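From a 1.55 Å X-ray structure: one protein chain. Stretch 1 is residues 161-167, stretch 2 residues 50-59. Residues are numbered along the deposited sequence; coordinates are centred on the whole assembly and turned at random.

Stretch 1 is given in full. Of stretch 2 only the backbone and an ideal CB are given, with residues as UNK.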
# COMPACT_ATOMS: atom_id res chain seq x y z
N VAL B 161 -8.42 5.25 27.15
CA VAL B 161 -7.37 4.62 26.31
C VAL B 161 -6.73 5.68 25.42
O VAL B 161 -7.46 6.49 24.83
CB VAL B 161 -7.95 3.46 25.48
CG1 VAL B 161 -6.92 2.89 24.52
CG2 VAL B 161 -8.52 2.36 26.38
N LEU B 162 -5.41 5.66 25.34
CA LEU B 162 -4.67 6.37 24.27
C LEU B 162 -4.09 5.30 23.34
O LEU B 162 -3.33 4.42 23.82
CB LEU B 162 -3.57 7.26 24.85
CG LEU B 162 -2.86 8.14 23.82
CD1 LEU B 162 -3.81 9.17 23.23
CD2 LEU B 162 -1.64 8.81 24.41
N LEU B 163 -4.45 5.35 22.07
CA LEU B 163 -3.84 4.43 21.08
C LEU B 163 -3.12 5.24 20.01
O LEU B 163 -3.51 6.39 19.71
CB LEU B 163 -4.89 3.47 20.53
CG LEU B 163 -5.95 4.06 19.62
CD1 LEU B 163 -5.48 4.08 18.17
CD2 LEU B 163 -7.26 3.28 19.72
N GLN B 164 -2.05 4.66 19.49
CA GLN B 164 -1.26 5.26 18.40
C GLN B 164 -0.99 4.17 17.38
O GLN B 164 -0.77 3.01 17.77
CB GLN B 164 0.03 5.87 18.93
CG GLN B 164 -0.19 7.02 19.90
CD GLN B 164 1.13 7.66 20.23
OE1 GLN B 164 1.99 7.04 20.84
NE2 GLN B 164 1.31 8.90 19.79
N ALA B 165 -1.00 4.55 16.11
CA ALA B 165 -0.59 3.65 15.01
C ALA B 165 0.21 4.46 14.00
O ALA B 165 -0.04 5.67 13.85
CB ALA B 165 -1.79 2.99 14.39
N LYS B 166 1.14 3.79 13.34
CA LYS B 166 2.07 4.38 12.36
C LYS B 166 2.22 3.37 11.22
O LYS B 166 2.51 2.20 11.51
CB LYS B 166 3.39 4.70 13.05
CG LYS B 166 4.51 5.20 12.15
CD LYS B 166 5.82 5.36 12.89
CE LYS B 166 6.55 4.05 13.08
NZ LYS B 166 7.85 4.23 13.78
N VAL B 167 2.00 3.82 9.99
CA VAL B 167 2.24 2.99 8.77
C VAL B 167 3.26 3.73 7.91
O VAL B 167 2.97 4.87 7.51
CB VAL B 167 0.94 2.70 8.01
CG1 VAL B 167 1.23 2.01 6.68
CG2 VAL B 167 -0.02 1.87 8.85
N UNK B 50 8.03 12.12 16.31
CA UNK B 50 9.13 11.36 15.68
C UNK B 50 8.89 9.85 15.78
O UNK B 50 9.39 9.10 14.93
CB UNK B 50 10.47 11.72 16.33
N UNK B 51 8.13 9.40 16.78
CA UNK B 51 7.71 7.99 16.90
C UNK B 51 6.53 7.93 17.87
O UNK B 51 6.15 8.98 18.41
CB UNK B 51 8.86 7.10 17.38
N UNK B 52 5.97 6.74 18.04
CA UNK B 52 4.81 6.47 18.94
C UNK B 52 5.26 5.52 20.06
O UNK B 52 6.36 4.95 19.99
CB UNK B 52 3.64 5.86 18.17
N UNK B 53 4.41 5.37 21.08
CA UNK B 53 4.68 4.52 22.26
C UNK B 53 5.79 5.08 23.13
O UNK B 53 6.53 4.27 23.71
CB UNK B 53 5.05 3.10 21.82
N UNK B 54 5.88 6.41 23.27
CA UNK B 54 7.01 7.07 23.98
C UNK B 54 6.77 7.12 25.48
O UNK B 54 5.66 7.37 25.94
CB UNK B 54 7.22 8.49 23.45
N UNK B 55 7.84 6.94 26.29
CA UNK B 55 7.72 7.07 27.74
C UNK B 55 7.15 8.40 28.23
O UNK B 55 6.33 8.39 29.13
CB UNK B 55 9.10 6.86 28.37
N UNK B 56 7.54 9.53 27.64
CA UNK B 56 7.10 10.85 28.18
C UNK B 56 5.59 11.01 27.94
O UNK B 56 4.95 11.75 28.68
CB UNK B 56 7.87 12.00 27.52
N UNK B 57 5.06 10.31 26.94
CA UNK B 57 3.60 10.33 26.64
C UNK B 57 2.87 9.37 27.60
O UNK B 57 1.94 9.83 28.26
CB UNK B 57 3.33 9.93 25.19
N UNK B 58 3.28 8.10 27.66
CA UNK B 58 2.47 7.03 28.30
C UNK B 58 2.80 6.86 29.79
O UNK B 58 1.85 6.64 30.56
CB UNK B 58 2.70 5.70 27.58
N UNK B 59 4.07 6.93 30.18
CA UNK B 59 4.44 6.66 31.60
C UNK B 59 3.77 7.71 32.48
O UNK B 59 3.85 8.92 32.18
CB UNK B 59 5.96 6.68 31.80

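Stretch 1 is a strand, and L162, Q164 and K166 turn their CA-to-CB bonds toward the other stretch; whatever sits opposite must answer, in order, a branched apolar tip, an amide and an ammonium.

Position 50 points away and has nothing of the strand within 5.5 Å of its ideal CB, so stretch 1 sets no demand; it is A50.

At position 51 the CB also points away, yet it lies 4.7 Å from K166 NZ. A short acid could bend back to that charge, and a neutral acceptor would be a weaker answer. The residue is D51: with chi1 at -156° (t), OD1 comes 2.9 Å from K166 NZ, a hydrogen-bonded salt bridge. The same OD1 accepts from the backbone N of 52 at 2.8 Å, which helps hold the carboxylate in place, while its backbone O receives a 2.8 Å bond from water 1, itself bound by Q164 NE2 at 3.0 Å.

Position 52 points straight at the strand, its ideal CB 3.4 Å from Q164 OE1 and 5.3 Å from K166 CB. The extended backbone suits a beta-branched residue, and the aliphatic start of the lysine invites valine, isoleucine or perhaps leucine. I52 takes it, and its CD1 lies 3.9 Å from A165 CA and 4.0 Å from K166 CB.

Position 53 has phi/psi of 69/36, and positive phi by itself favours glycine, though asparagine is often tolerated. G53 contributes its backbone: N donates to Q164 OE1 at 3.0 Å and 171°, nearly straight.

Position 54 points sideways, with no strand atom near its CB, so many residues would do. L54 is the N-cap residue; its N donates to water 2 (2.9 Å), which in turn donates to Q164 OE1 (2.8 Å).

Positions 55 and 56 are out of reach. Phi of -55 in a helix's first turn admits proline, and P55 is found there, followed by E56.

Position 57 faces the strand again, its CB 5.2 Å from L162 CD2, a place for a modest aliphatic. V57 fits, CG1 meeting L162 CD2 at 3.7 Å.

Position 58 starts sideways with nothing within 5.5 Å, so only a long side chain could reach the strand; leucine, methionine or an aromatic might. F58 swings its ring in: CZ packs 3.9 Å from L162 CD2, while the ring edge meets L162 O (3.5 Å from CE1) and Q164 OE1 (3.3 Å from CE2).

Position 59 leaves helical angles and is out of reach; polar residues suit such an exit, and N59 is one.

Stretch 2 (50-59) ADIGLPEVFN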
# COMPACT_ATOMS: atom_id res chain seq x y z
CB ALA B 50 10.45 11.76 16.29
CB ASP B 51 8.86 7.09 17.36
CG ASP B 51 8.74 5.63 16.97
OD1 ASP B 51 7.67 5.22 16.47
OD2 ASP B 51 9.73 4.91 17.15
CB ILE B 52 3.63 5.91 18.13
CG1 ILE B 52 3.97 4.57 17.45
CG2 ILE B 52 3.16 6.94 17.11
CD1 ILE B 52 2.76 3.85 16.93
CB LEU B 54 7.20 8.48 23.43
CG LEU B 54 7.46 8.57 21.93
CD1 LEU B 54 7.54 10.02 21.50
CD2 LEU B 54 8.71 7.81 21.53
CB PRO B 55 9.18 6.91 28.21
CG PRO B 55 9.82 6.05 27.15
CD PRO B 55 9.18 6.54 25.86
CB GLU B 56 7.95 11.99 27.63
CG GLU B 56 7.57 12.49 26.25
CD GLU B 56 8.27 13.80 25.93
OE1 GLU B 56 9.52 13.78 25.83
OE2 GLU B 56 7.58 14.83 25.85
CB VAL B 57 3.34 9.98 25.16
CG1 VAL B 57 1.86 9.76 24.89
CG2 VAL B 57 3.89 11.07 24.25
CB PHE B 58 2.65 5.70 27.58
CG PHE B 58 1.85 5.62 26.31
CD1 PHE B 58 0.52 5.24 26.34
CD2 PHE B 58 2.42 5.96 25.09
CE1 PHE B 58 -0.22 5.16 25.17
CE2 PHE B 58 1.67 5.89 23.93
CZ PHE B 58 0.36 5.48 23.97
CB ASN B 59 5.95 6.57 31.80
CG ASN B 59 6.50 5.24 31.34
OD1 ASN B 59 5.83 4.21 31.44
ND2 ASN B 59 7.73 5.24 30.86
O HOH W 1 4.05 10.05 19.92
O HOH W 2 3.98 8.39 22.20
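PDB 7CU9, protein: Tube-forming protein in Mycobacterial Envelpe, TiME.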